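Local coordinates for endoglucanase (PDB 1DYS), which hydrolyses internal beta-1,4-glucosidic linkages of cellulose as a family 6 glycoside hydrolase and takes part in the recycling of plant biomass, at residues A[137-141]-A[179-183]; A[141-145]-A[195-200]; A[214-220]-A[261-267]; A[88-93]-A[159-163]; A[93-98]-A[150-154]. All blocks are in the same frame, centred on the assembly; numbering follows the deposited sequence.

How the interactions relate
All five contacts belong to the family 6 catalytic domain, a parallel sheet with helices packed about it. Interactions 1 and 3, centres about 9 Å apart, meet along neighbouring strands 175-180 and 215-218. Interactions 1 and 2 share I141, and interaction 2 ties helix 140-146 to helix 190-207. Interactions 4 and 5 share C93 and join one loop, between strand 79-85 and helix 108-126, to helix 150-169. Along the chain, the 93-98/150-154 pair lies between the two segments of interaction 4; interactions 1 and 2 start from the same stretch and alternate with interactions 4 and 5; interaction 3 comes last. Interactions 1 and 4 bring in D139 and D92, the two probable proton donors.

Interaction 1: residues A[137-141]-A[179-183]; sequences EPDAI and LDVAN
Residues 137-141 turn into a helix; residues 179-183 leave a strand for a loop. E137 to A140 is a type II beta turn closed by A140 N to E137 O (3.0 Å); D139 (phi/psi 64/2) is the N-cap residue. CA atoms pair P138 with D180 (5.1 Å) and D139 with A182 (4.8 Å). D180, chi1 t, points toward the turn and presents OD2 to it, accepting from D139 N (2.9 Å) and from A182 N (2.8 Å), the latter an Asx turn, while OD1 hydrogen-bonds to S217 OG on neighbouring strand 215-218. D139 (m) sets OD1 3.5 Å from A182 CA; water 2 bridges D139 OD1 (2.7 Å) and N183 ND2 (3.0 Å). I141, mt, puts CD1 3.5 Å from CG of L179 (tp). Water 1 accepts from I141 N (2.9 Å) and lies 2.8 Å from both E137 O and D180 O. Such strand ends line the active site in this fold; here D139, a probable proton donor, lies beside N183, a probable substrate-binding residue.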
# COMPACT_ATOMS: atom_id res chain seq x y z
N GLU A 137 -8.01 11.30 11.18
CA GLU A 137 -8.04 9.85 11.18
C GLU A 137 -9.35 9.17 10.88
O GLU A 137 -10.12 8.63 11.71
CB GLU A 137 -7.53 9.37 12.57
CG GLU A 137 -6.07 9.74 12.86
CD GLU A 137 -5.05 9.00 11.96
OE1 GLU A 137 -5.43 8.03 11.29
OE2 GLU A 137 -3.88 9.37 12.05
N PRO A 138 -9.71 9.15 9.61
CA PRO A 138 -10.89 8.50 9.08
C PRO A 138 -11.05 7.09 9.66
O PRO A 138 -10.17 6.27 9.80
CB PRO A 138 -10.68 8.44 7.56
CG PRO A 138 -9.82 9.67 7.36
CD PRO A 138 -8.87 9.75 8.54
N ASP A 139 -12.28 6.80 10.09
CA ASP A 139 -12.81 5.60 10.66
C ASP A 139 -12.20 5.21 12.00
O ASP A 139 -12.54 4.12 12.45
CB ASP A 139 -12.74 4.38 9.70
CG ASP A 139 -13.65 4.62 8.52
OD1 ASP A 139 -14.65 5.38 8.72
OD2 ASP A 139 -13.43 4.06 7.42
N ALA A 140 -11.28 5.98 12.59
CA ALA A 140 -10.66 5.52 13.85
C ALA A 140 -11.74 5.38 14.92
O ALA A 140 -11.75 4.38 15.60
CB ALA A 140 -9.56 6.47 14.31
N ILE A 141 -12.55 6.42 15.09
CA ILE A 141 -13.61 6.29 16.13
C ILE A 141 -14.58 5.18 15.86
O ILE A 141 -15.02 4.46 16.78
CB ILE A 141 -14.26 7.67 16.27
CG1 ILE A 141 -13.23 8.59 16.94
CG2 ILE A 141 -15.54 7.62 17.12
CD1 ILE A 141 -13.72 10.02 17.01
N LEU A 179 -12.80 15.89 13.54
CA LEU A 179 -12.54 14.51 13.96
C LEU A 179 -13.50 13.56 13.27
O LEU A 179 -14.73 13.72 13.32
CB LEU A 179 -12.60 14.46 15.50
CG LEU A 179 -12.40 13.12 16.18
CD1 LEU A 179 -11.01 12.56 15.87
CD2 LEU A 179 -12.57 13.29 17.70
N ASP A 180 -12.93 12.56 12.58
CA ASP A 180 -13.79 11.72 11.74
C ASP A 180 -14.71 10.85 12.55
O ASP A 180 -14.27 10.30 13.56
CB ASP A 180 -12.90 10.87 10.79
CG ASP A 180 -13.90 10.20 9.85
OD1 ASP A 180 -14.38 10.89 8.98
OD2 ASP A 180 -14.21 9.02 10.04
N VAL A 181 -16.00 10.79 12.19
CA VAL A 181 -16.94 9.90 12.84
C VAL A 181 -17.63 8.99 11.82
O VAL A 181 -18.79 8.59 11.93
CB VAL A 181 -17.97 10.64 13.73
CG1 VAL A 181 -17.26 11.44 14.80
CG2 VAL A 181 -18.73 11.68 12.90
N ALA A 182 -16.84 8.39 10.92
CA ALA A 182 -17.29 7.33 10.00
C ALA A 182 -18.45 7.76 9.14
O ALA A 182 -18.35 8.74 8.42
CB ALA A 182 -17.59 6.09 10.84
N ASN A 183 -19.59 7.04 9.16
CA ASN A 183 -20.73 7.46 8.33
C ASN A 183 -21.97 7.02 9.10
O ASN A 183 -21.88 6.21 10.03
CB ASN A 183 -20.68 6.91 6.92
CG ASN A 183 -20.93 5.44 6.88
OD1 ASN A 183 -22.06 5.01 6.65
ND2 ASN A 183 -19.90 4.63 7.10
O HOH W 1 -11.90 8.90 13.79
O HOH W 2 -16.95 4.79 7.39

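Interaction 2: residues A[141-145]-A[195-200]; sequences IGNMV and PTAQEV
V145, E199 and I141 carry most of this helix-to-helix contact, burying 61, 71 and 57 Å². The axes of helical segments 141-145 and 195-200 cross at 113°, 9.7 Å apart at closest approach; V145 lies over P195 (CA atoms 6.3 Å apart) and I141 over E199 (6.9 Å). V145, chi1 t, presses CG2 to 3.7 Å from P195 O and 3.9 Å from T196 CA, while its CG1 meets P195 CB at 4.0 Å. Helix 140-146 comes straight after strand 132-136, and helix 190-207 follows strand 175-180 after the short helix 184-187; both belong to the helical layer round the family 6 distorted beta/alpha barrel. I141 (mt) sends CD1 to 3.9 Å from V200 CG2 and its CG2 to 4.1 Å from E199 CB. E199 bends along the interface toward M144 (chi1 -144°, chi2 35°), its OE2 within 3.2 Å of M144 SD. OE2 also accepts a hydrogen bond from Q160 NE2 and forms a salt bridge with R156, both on helix 150-169.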
# COMPACT_ATOMS: atom_id res chain seq x y z
N ILE A 141 -12.55 6.42 15.09
CA ILE A 141 -13.61 6.29 16.13
C ILE A 141 -14.58 5.18 15.86
O ILE A 141 -15.02 4.46 16.78
CB ILE A 141 -14.26 7.67 16.27
CG1 ILE A 141 -13.23 8.59 16.94
CG2 ILE A 141 -15.54 7.62 17.12
CD1 ILE A 141 -13.72 10.02 17.01
N GLY A 142 -14.92 4.89 14.60
CA GLY A 142 -15.78 3.76 14.26
C GLY A 142 -15.16 2.47 14.80
O GLY A 142 -15.81 1.69 15.47
N ASN A 143 -13.88 2.25 14.50
CA ASN A 143 -13.16 1.06 14.94
C ASN A 143 -13.08 1.00 16.46
O ASN A 143 -13.08 -0.11 17.03
CB ASN A 143 -11.80 1.08 14.24
CG ASN A 143 -11.77 0.55 12.83
OD1 ASN A 143 -11.80 -0.66 12.66
ND2 ASN A 143 -11.70 1.46 11.87
N MET A 144 -13.00 2.13 17.15
CA MET A 144 -12.99 2.18 18.60
C MET A 144 -14.34 1.83 19.23
O MET A 144 -14.34 1.07 20.21
CB MET A 144 -12.60 3.56 19.10
CG MET A 144 -11.20 3.72 19.64
SD MET A 144 -10.77 5.47 19.54
CE MET A 144 -9.83 5.50 18.02
N VAL A 145 -15.44 2.31 18.69
CA VAL A 145 -16.78 2.01 19.19
C VAL A 145 -17.27 0.59 18.96
O VAL A 145 -17.97 -0.01 19.78
CB VAL A 145 -17.84 2.94 18.54
CG1 VAL A 145 -19.27 2.45 18.74
CG2 VAL A 145 -17.71 4.36 19.05
N PRO A 195 -22.41 6.03 22.33
CA PRO A 195 -21.09 5.41 22.38
C PRO A 195 -20.14 6.22 21.51
O PRO A 195 -18.99 6.39 21.91
CB PRO A 195 -21.24 3.97 21.85
CG PRO A 195 -22.70 3.73 22.19
CD PRO A 195 -23.44 5.05 22.00
N THR A 196 -20.62 6.80 20.40
CA THR A 196 -19.76 7.67 19.58
C THR A 196 -19.41 8.96 20.28
O THR A 196 -18.27 9.42 20.34
CB THR A 196 -20.46 7.99 18.24
OG1 THR A 196 -20.69 6.71 17.62
CG2 THR A 196 -19.58 8.84 17.35
N ALA A 197 -20.40 9.61 20.93
CA ALA A 197 -20.11 10.83 21.67
C ALA A 197 -19.19 10.61 22.85
O ALA A 197 -18.39 11.49 23.18
CB ALA A 197 -21.42 11.47 22.16
N GLN A 198 -19.30 9.45 23.50
CA GLN A 198 -18.47 9.10 24.64
C GLN A 198 -17.01 8.98 24.20
O GLN A 198 -16.08 9.43 24.87
CB GLN A 198 -18.95 7.79 25.29
CG GLN A 198 -18.11 7.41 26.52
CD GLN A 198 -18.26 8.55 27.54
OE1 GLN A 198 -19.41 8.79 27.93
NE2 GLN A 198 -17.20 9.24 27.91
N GLU A 199 -16.83 8.34 23.04
CA GLU A 199 -15.48 8.20 22.48
C GLU A 199 -14.85 9.55 22.21
O GLU A 199 -13.67 9.76 22.54
CB GLU A 199 -15.53 7.36 21.21
CG GLU A 199 -14.34 6.44 20.99
CD GLU A 199 -13.72 5.83 22.22
OE1 GLU A 199 -14.41 5.43 23.18
OE2 GLU A 199 -12.46 5.74 22.21
N VAL A 200 -15.58 10.48 21.60
CA VAL A 200 -15.08 11.83 21.38
C VAL A 200 -14.79 12.52 22.71
O VAL A 200 -13.77 13.19 22.83
CB VAL A 200 -16.13 12.60 20.54
CG1 VAL A 200 -15.79 14.06 20.44
CG2 VAL A 200 -16.27 11.96 19.16

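Interaction 3: residues A[214-220]-A[261-267]; sequences RGFSSNV and TQFIIDQ
Strands 215-218 and 262-266 run parallel as neighbours in the central sheet of the family 6 fold, their axes 4.5 Å apart and inclined by 23°. The register pairs G215 with Q262, F216 with F263, S217 with I264 and S218 with I265. Hydrogen bonds alternate in the parallel pattern: F216 N to Q262 O (2.7 Å), I264 N to F216 O (3.0 Å), S218 N to I264 O (3.2 Å) and D266 N to S218 O (3.0 Å). At phi/psi 163/-139, G215 brings its CA to 3.0 Å from Q262 O, where a CB would clash. F216 and F263, both chi1 m, share a face with S218 and I265, covered by helix 243-255; F216 CB makes a CH-pi contact 4.0 Å from the F263 ring centroid. S217 and I264 occupy the other face, CB to CG1 3.9 Å. R214 lays its guanidinium over Q262 CG (CZ to CG 3.6 Å) and forms a salt bridge with D304. Just past strand 215-218, N219 ND2 donates to D266 O at 2.9 Å.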
# COMPACT_ATOMS: atom_id res chain seq x y z
N ARG A 214 -13.18 21.79 15.87
CA ARG A 214 -14.36 22.51 15.39
C ARG A 214 -15.57 21.60 15.35
O ARG A 214 -16.73 21.99 15.52
CB ARG A 214 -14.08 23.10 14.00
CG ARG A 214 -15.33 23.53 13.22
CD ARG A 214 -16.01 24.72 13.89
NE ARG A 214 -17.12 25.17 13.03
CZ ARG A 214 -17.89 26.20 13.42
NH1 ARG A 214 -17.69 26.81 14.58
NH2 ARG A 214 -18.89 26.58 12.63
N GLY A 215 -15.32 20.32 15.07
CA GLY A 215 -16.35 19.35 14.93
C GLY A 215 -15.84 18.09 14.22
O GLY A 215 -14.84 17.55 14.67
N PHE A 216 -16.68 17.57 13.33
CA PHE A 216 -16.50 16.21 12.84
C PHE A 216 -16.56 16.06 11.32
O PHE A 216 -17.12 16.96 10.70
CB PHE A 216 -17.64 15.29 13.41
CG PHE A 216 -17.78 15.53 14.91
CD1 PHE A 216 -16.84 15.02 15.77
CD2 PHE A 216 -18.79 16.37 15.40
CE1 PHE A 216 -16.88 15.28 17.13
CE2 PHE A 216 -18.84 16.61 16.75
CZ PHE A 216 -17.90 16.09 17.62
N SER A 217 -16.10 14.92 10.79
CA SER A 217 -16.30 14.69 9.36
C SER A 217 -17.06 13.37 9.22
O SER A 217 -16.98 12.53 10.12
CB SER A 217 -14.98 14.64 8.59
OG SER A 217 -14.07 13.66 9.12
N SER A 218 -17.78 13.21 8.11
CA SER A 218 -18.50 11.95 7.89
C SER A 218 -18.64 11.68 6.40
O SER A 218 -18.48 12.57 5.57
CB SER A 218 -19.86 11.99 8.58
OG SER A 218 -20.73 12.85 7.86
N ASN A 219 -18.92 10.40 6.11
CA ASN A 219 -19.09 9.90 4.76
C ASN A 219 -17.78 9.90 3.98
O ASN A 219 -17.86 9.76 2.72
CB ASN A 219 -20.15 10.70 3.97
CG ASN A 219 -20.91 9.86 2.94
OD1 ASN A 219 -21.27 8.74 3.31
ND2 ASN A 219 -21.12 10.44 1.76
N VAL A 220 -16.63 10.10 4.63
CA VAL A 220 -15.37 10.13 3.88
C VAL A 220 -15.14 8.74 3.29
O VAL A 220 -15.19 7.70 3.91
CB VAL A 220 -14.18 10.54 4.77
CG1 VAL A 220 -12.90 10.41 3.93
CG2 VAL A 220 -14.43 11.94 5.31
N THR A 261 -20.14 20.47 17.77
CA THR A 261 -21.23 19.92 16.98
C THR A 261 -21.11 19.95 15.47
O THR A 261 -21.96 19.31 14.82
CB THR A 261 -22.47 20.84 17.27
OG1 THR A 261 -22.10 22.21 17.02
CG2 THR A 261 -22.92 20.72 18.72
N GLN A 262 -20.20 20.67 14.87
CA GLN A 262 -20.18 21.00 13.46
C GLN A 262 -19.60 19.96 12.51
O GLN A 262 -18.54 19.45 12.81
CB GLN A 262 -19.50 22.35 13.21
CG GLN A 262 -20.17 23.47 14.01
CD GLN A 262 -21.65 23.62 13.67
OE1 GLN A 262 -22.50 23.30 14.49
NE2 GLN A 262 -21.99 24.07 12.47
N PHE A 263 -20.28 19.71 11.39
CA PHE A 263 -19.80 18.67 10.47
C PHE A 263 -19.31 19.21 9.13
O PHE A 263 -19.75 20.23 8.64
CB PHE A 263 -20.97 17.73 10.08
CG PHE A 263 -21.18 16.60 11.03
CD1 PHE A 263 -21.63 16.86 12.32
CD2 PHE A 263 -20.82 15.29 10.75
CE1 PHE A 263 -21.79 15.87 13.24
CE2 PHE A 263 -21.00 14.28 11.66
CZ PHE A 263 -21.48 14.54 12.94
N ILE A 264 -18.45 18.43 8.48
CA ILE A 264 -18.11 18.60 7.07
C ILE A 264 -18.43 17.22 6.48
O ILE A 264 -18.19 16.26 7.18
CB ILE A 264 -16.76 19.09 6.58
CG1 ILE A 264 -15.63 18.26 7.21
CG2 ILE A 264 -16.63 20.57 6.96
CD1 ILE A 264 -14.23 18.77 6.94
N ILE A 265 -19.14 17.16 5.35
CA ILE A 265 -19.64 15.85 4.88
C ILE A 265 -19.17 15.61 3.45
O ILE A 265 -19.33 16.43 2.56
CB ILE A 265 -21.18 15.81 4.84
CG1 ILE A 265 -21.71 15.87 6.28
CG2 ILE A 265 -21.70 14.51 4.20
CD1 ILE A 265 -23.17 15.66 6.49
N ASP A 266 -18.52 14.47 3.23
CA ASP A 266 -17.96 14.16 1.91
C ASP A 266 -19.13 13.82 0.98
O ASP A 266 -20.00 13.04 1.39
CB ASP A 266 -17.11 12.87 2.03
CG ASP A 266 -16.15 12.65 0.87
OD1 ASP A 266 -16.09 13.40 -0.13
OD2 ASP A 266 -15.38 11.64 0.95
N GLN A 267 -19.12 14.39 -0.22
CA GLN A 267 -20.05 13.98 -1.26
C GLN A 267 -19.24 13.73 -2.52
O GLN A 267 -19.75 13.79 -3.63
CB GLN A 267 -21.17 15.01 -1.58
CG GLN A 267 -22.19 15.17 -0.47
CD GLN A 267 -23.11 13.96 -0.36
OE1 GLN A 267 -24.14 13.89 -1.05
NE2 GLN A 267 -22.74 13.03 0.48
O HOH W 3 -18.61 23.06 17.22

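Interaction 4: residues A[88-93]-A[159-163]; sequences LPDRDC and QQEAI
A bump made by L88 fits against one side of a helix, and a long Q159 side chain reaches back into the loop. L88 to R91 is a type II beta turn, with D90 at phi/psi 59/37 and a weak R91 N to L88 O bond (3.1 Å); residues 159-163 are helical. L88, in the tp rotamer, pushes CD1 into the shallow hollow between A162 CB (3.7 Å) and I163 CG1 (3.9 Å), where the small alanine lets it approach the helix closely. P89 adds its CD beside A162 CB (4.3 Å). Q159, chi1 m and chi2 t, extends across the gap past L88 CD2 (3.5 Å from NE2) to enter the bend of the turn, where NE2 donates to P89 O at 2.9 Å. Water 4 fills the space beyond, 2.8 Å from C93 N and 3.3 Å from Q159 NE2. The loop so packed carries D92, a probable proton donor. L88 and I163 also rest on A140 of helix 140-146, while P89 and A162 meet Y112 of helix 108-126.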
# COMPACT_ATOMS: atom_id res chain seq x y z
N LEU A 88 -2.60 6.55 11.70
CA LEU A 88 -2.65 5.96 13.04
C LEU A 88 -1.95 4.63 13.13
O LEU A 88 -1.98 3.76 12.23
CB LEU A 88 -4.15 5.71 13.35
CG LEU A 88 -4.56 5.58 14.82
CD1 LEU A 88 -4.30 6.88 15.56
CD2 LEU A 88 -6.03 5.18 14.90
N PRO A 89 -1.27 4.40 14.23
CA PRO A 89 -0.67 3.08 14.44
C PRO A 89 -1.80 2.07 14.54
O PRO A 89 -2.89 2.31 15.12
CB PRO A 89 0.12 3.15 15.77
CG PRO A 89 0.19 4.62 15.98
CD PRO A 89 -1.01 5.31 15.34
N ASP A 90 -1.65 0.92 13.90
CA ASP A 90 -2.65 -0.13 13.82
C ASP A 90 -3.96 0.37 13.20
O ASP A 90 -5.09 0.03 13.60
CB ASP A 90 -2.96 -0.73 15.21
CG ASP A 90 -1.80 -1.58 15.71
OD1 ASP A 90 -0.76 -1.61 15.03
OD2 ASP A 90 -1.96 -2.20 16.80
N ARG A 91 -3.77 1.24 12.22
CA ARG A 91 -4.82 1.86 11.42
C ARG A 91 -5.86 0.87 10.92
O ARG A 91 -5.52 -0.26 10.57
CB ARG A 91 -4.13 2.48 10.18
CG ARG A 91 -4.88 3.68 9.60
CD ARG A 91 -4.00 4.45 8.63
NE ARG A 91 -3.79 3.70 7.37
CZ ARG A 91 -3.08 4.24 6.38
NH1 ARG A 91 -2.52 5.45 6.38
NH2 ARG A 91 -2.92 3.46 5.27
N ASP A 92 -7.16 1.26 11.01
CA ASP A 92 -8.24 0.38 10.59
C ASP A 92 -8.13 -0.98 11.27
O ASP A 92 -8.14 -2.04 10.64
CB ASP A 92 -8.25 0.19 9.07
CG ASP A 92 -8.48 1.50 8.35
OD1 ASP A 92 -9.61 2.01 8.50
OD2 ASP A 92 -7.60 2.07 7.65
N CYS A 93 -8.18 -0.93 12.62
CA CYS A 93 -7.84 -2.16 13.36
C CYS A 93 -8.77 -3.31 13.10
O CYS A 93 -8.43 -4.51 13.26
CB CYS A 93 -7.72 -1.84 14.86
SG CYS A 93 -9.27 -1.37 15.66
N GLN A 159 -4.39 4.18 20.81
CA GLN A 159 -4.95 4.95 19.67
C GLN A 159 -5.64 6.21 20.18
O GLN A 159 -5.54 7.29 19.56
CB GLN A 159 -5.84 4.11 18.77
CG GLN A 159 -5.10 3.11 17.90
CD GLN A 159 -6.09 2.35 17.04
OE1 GLN A 159 -7.26 2.23 17.35
NE2 GLN A 159 -5.61 1.83 15.92
N GLN A 160 -6.28 6.14 21.34
CA GLN A 160 -6.90 7.33 21.92
C GLN A 160 -5.84 8.36 22.27
O GLN A 160 -5.96 9.56 22.02
CB GLN A 160 -7.74 7.02 23.15
CG GLN A 160 -8.98 6.16 22.87
CD GLN A 160 -9.70 5.83 24.17
OE1 GLN A 160 -9.16 6.02 25.26
NE2 GLN A 160 -10.92 5.31 24.12
N GLU A 161 -4.71 7.88 22.83
CA GLU A 161 -3.60 8.76 23.14
C GLU A 161 -3.01 9.36 21.86
O GLU A 161 -2.67 10.54 21.83
CB GLU A 161 -2.50 7.99 23.90
CG GLU A 161 -1.27 8.86 24.14
CD GLU A 161 -0.24 8.19 25.04
OE1 GLU A 161 -0.59 7.20 25.71
OE2 GLU A 161 0.92 8.67 25.09
N ALA A 162 -2.93 8.56 20.78
CA ALA A 162 -2.41 9.09 19.53
C ALA A 162 -3.27 10.23 18.97
O ALA A 162 -2.73 11.25 18.53
CB ALA A 162 -2.32 8.03 18.43
N ILE A 163 -4.58 10.02 18.96
CA ILE A 163 -5.46 11.05 18.39
C ILE A 163 -5.47 12.31 19.26
O ILE A 163 -5.39 13.47 18.82
CB ILE A 163 -6.87 10.48 18.19
CG1 ILE A 163 -6.88 9.30 17.20
CG2 ILE A 163 -7.74 11.62 17.66
CD1 ILE A 163 -8.27 8.71 16.96
O HOH W 4 -8.34 1.44 14.18

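Interaction 5: residues A[93-98]-A[150-154]; sequences CSAGES and AFCRN
A disulfide dominates this contact between the loop 93-98 and the first turn of helix 150-169. C93 SG and C152 SG lie 2.0 Å apart with chi3 106°; C93 has chi1 p (68°), C152 chi1 m (-79°), and their CA atoms stand 5.1 Å apart. The bond ties the loop just after D92, a probable proton donor, covalently to the helix.

No hydrogen bond crosses between the segments. Within the loop, which begins as a short 3-10 segment, residues 93-95, G96 N bonds back to C93 O (2.8 Å); G96 takes phi/psi 100/-3, a positive phi that a side chain would make strained. In the helix N154 N bonds A150 O at 3.0 Å. E97 reaches the second subunit, hydrogen-bonding the backbone of its W330.

Packing comes mainly from F151, chi1 t. G96 C sits over one face of its ring, 3.6 Å from CD2, and C93 O approaches the ring edge, 3.4 Å from CD2; C93 CB is 3.9 Å from the same CD2. F151 also touches D90.

The loop lies between strand 79-85 and helix 108-126, and S94 OG hydrogen-bonds N143 of helix 140-146, which precedes helix 150-169.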
# COMPACT_ATOMS: atom_id res chain seq x y z
N CYS A 93 -8.18 -0.93 12.62
CA CYS A 93 -7.84 -2.16 13.36
C CYS A 93 -8.77 -3.31 13.10
O CYS A 93 -8.43 -4.51 13.26
CB CYS A 93 -7.72 -1.84 14.86
SG CYS A 93 -9.27 -1.37 15.66
N SER A 94 -10.03 -3.08 12.71
CA SER A 94 -10.99 -4.15 12.51
C SER A 94 -10.58 -5.14 11.44
O SER A 94 -11.04 -6.29 11.54
CB SER A 94 -12.40 -3.64 12.25
OG SER A 94 -12.94 -3.06 13.44
N ALA A 95 -9.64 -4.82 10.56
CA ALA A 95 -9.16 -5.76 9.56
C ALA A 95 -8.05 -6.64 10.13
O ALA A 95 -7.70 -7.63 9.50
CB ALA A 95 -8.72 -4.97 8.34
N GLY A 96 -7.56 -6.33 11.34
CA GLY A 96 -6.63 -7.24 12.00
C GLY A 96 -5.16 -6.94 11.95
O GLY A 96 -4.36 -7.58 12.63
N GLU A 97 -4.80 -5.87 11.24
CA GLU A 97 -3.40 -5.46 11.12
C GLU A 97 -3.42 -4.00 10.65
O GLU A 97 -4.33 -3.68 9.89
CB GLU A 97 -2.70 -6.33 10.06
CG GLU A 97 -1.31 -5.83 9.68
CD GLU A 97 -0.69 -6.59 8.53
OE1 GLU A 97 -1.43 -7.15 7.69
OE2 GLU A 97 0.56 -6.59 8.46
N SER A 98 -2.49 -3.14 11.05
CA SER A 98 -2.52 -1.77 10.49
C SER A 98 -2.64 -1.80 8.96
O SER A 98 -1.94 -2.53 8.30
CB SER A 98 -1.22 -1.05 10.82
OG SER A 98 -1.27 0.31 10.41
N ALA A 150 -9.79 -8.90 19.46
CA ALA A 150 -8.63 -8.80 20.32
C ALA A 150 -7.65 -7.75 19.83
O ALA A 150 -7.18 -6.91 20.58
CB ALA A 150 -7.95 -10.17 20.38
N PHE A 151 -7.40 -7.74 18.51
CA PHE A 151 -6.49 -6.76 17.94
C PHE A 151 -6.93 -5.32 18.18
O PHE A 151 -6.10 -4.49 18.56
CB PHE A 151 -6.32 -7.08 16.46
CG PHE A 151 -5.25 -6.19 15.84
CD1 PHE A 151 -3.92 -6.39 16.10
CD2 PHE A 151 -5.63 -5.15 15.01
CE1 PHE A 151 -2.95 -5.59 15.54
CE2 PHE A 151 -4.67 -4.34 14.42
CZ PHE A 151 -3.33 -4.54 14.71
N CYS A 152 -8.17 -4.96 17.92
CA CYS A 152 -8.64 -3.60 18.19
C CYS A 152 -8.64 -3.21 19.67
O CYS A 152 -8.29 -2.08 20.06
CB CYS A 152 -10.10 -3.40 17.75
SG CYS A 152 -10.24 -3.13 15.96
N ARG A 153 -9.06 -4.18 20.48
CA ARG A 153 -9.13 -3.93 21.93
C ARG A 153 -7.76 -3.65 22.50
O ARG A 153 -7.56 -2.80 23.38
CB ARG A 153 -9.81 -5.15 22.60
CG ARG A 153 -11.30 -5.22 22.33
CD ARG A 153 -12.02 -6.20 23.27
NE ARG A 153 -11.78 -7.60 22.96
CZ ARG A 153 -11.04 -8.39 23.76
NH1 ARG A 153 -10.52 -7.92 24.88
NH2 ARG A 153 -10.88 -9.63 23.36
N ASN A 154 -6.74 -4.31 21.95
CA ASN A 154 -5.37 -4.11 22.30
C ASN A 154 -4.82 -2.76 21.85
O ASN A 154 -3.78 -2.35 22.36
CB ASN A 154 -4.47 -5.17 21.63
CG ASN A 154 -3.99 -6.15 22.68
OD1 ASN A 154 -3.15 -5.79 23.51
ND2 ASN A 154 -4.53 -7.36 22.63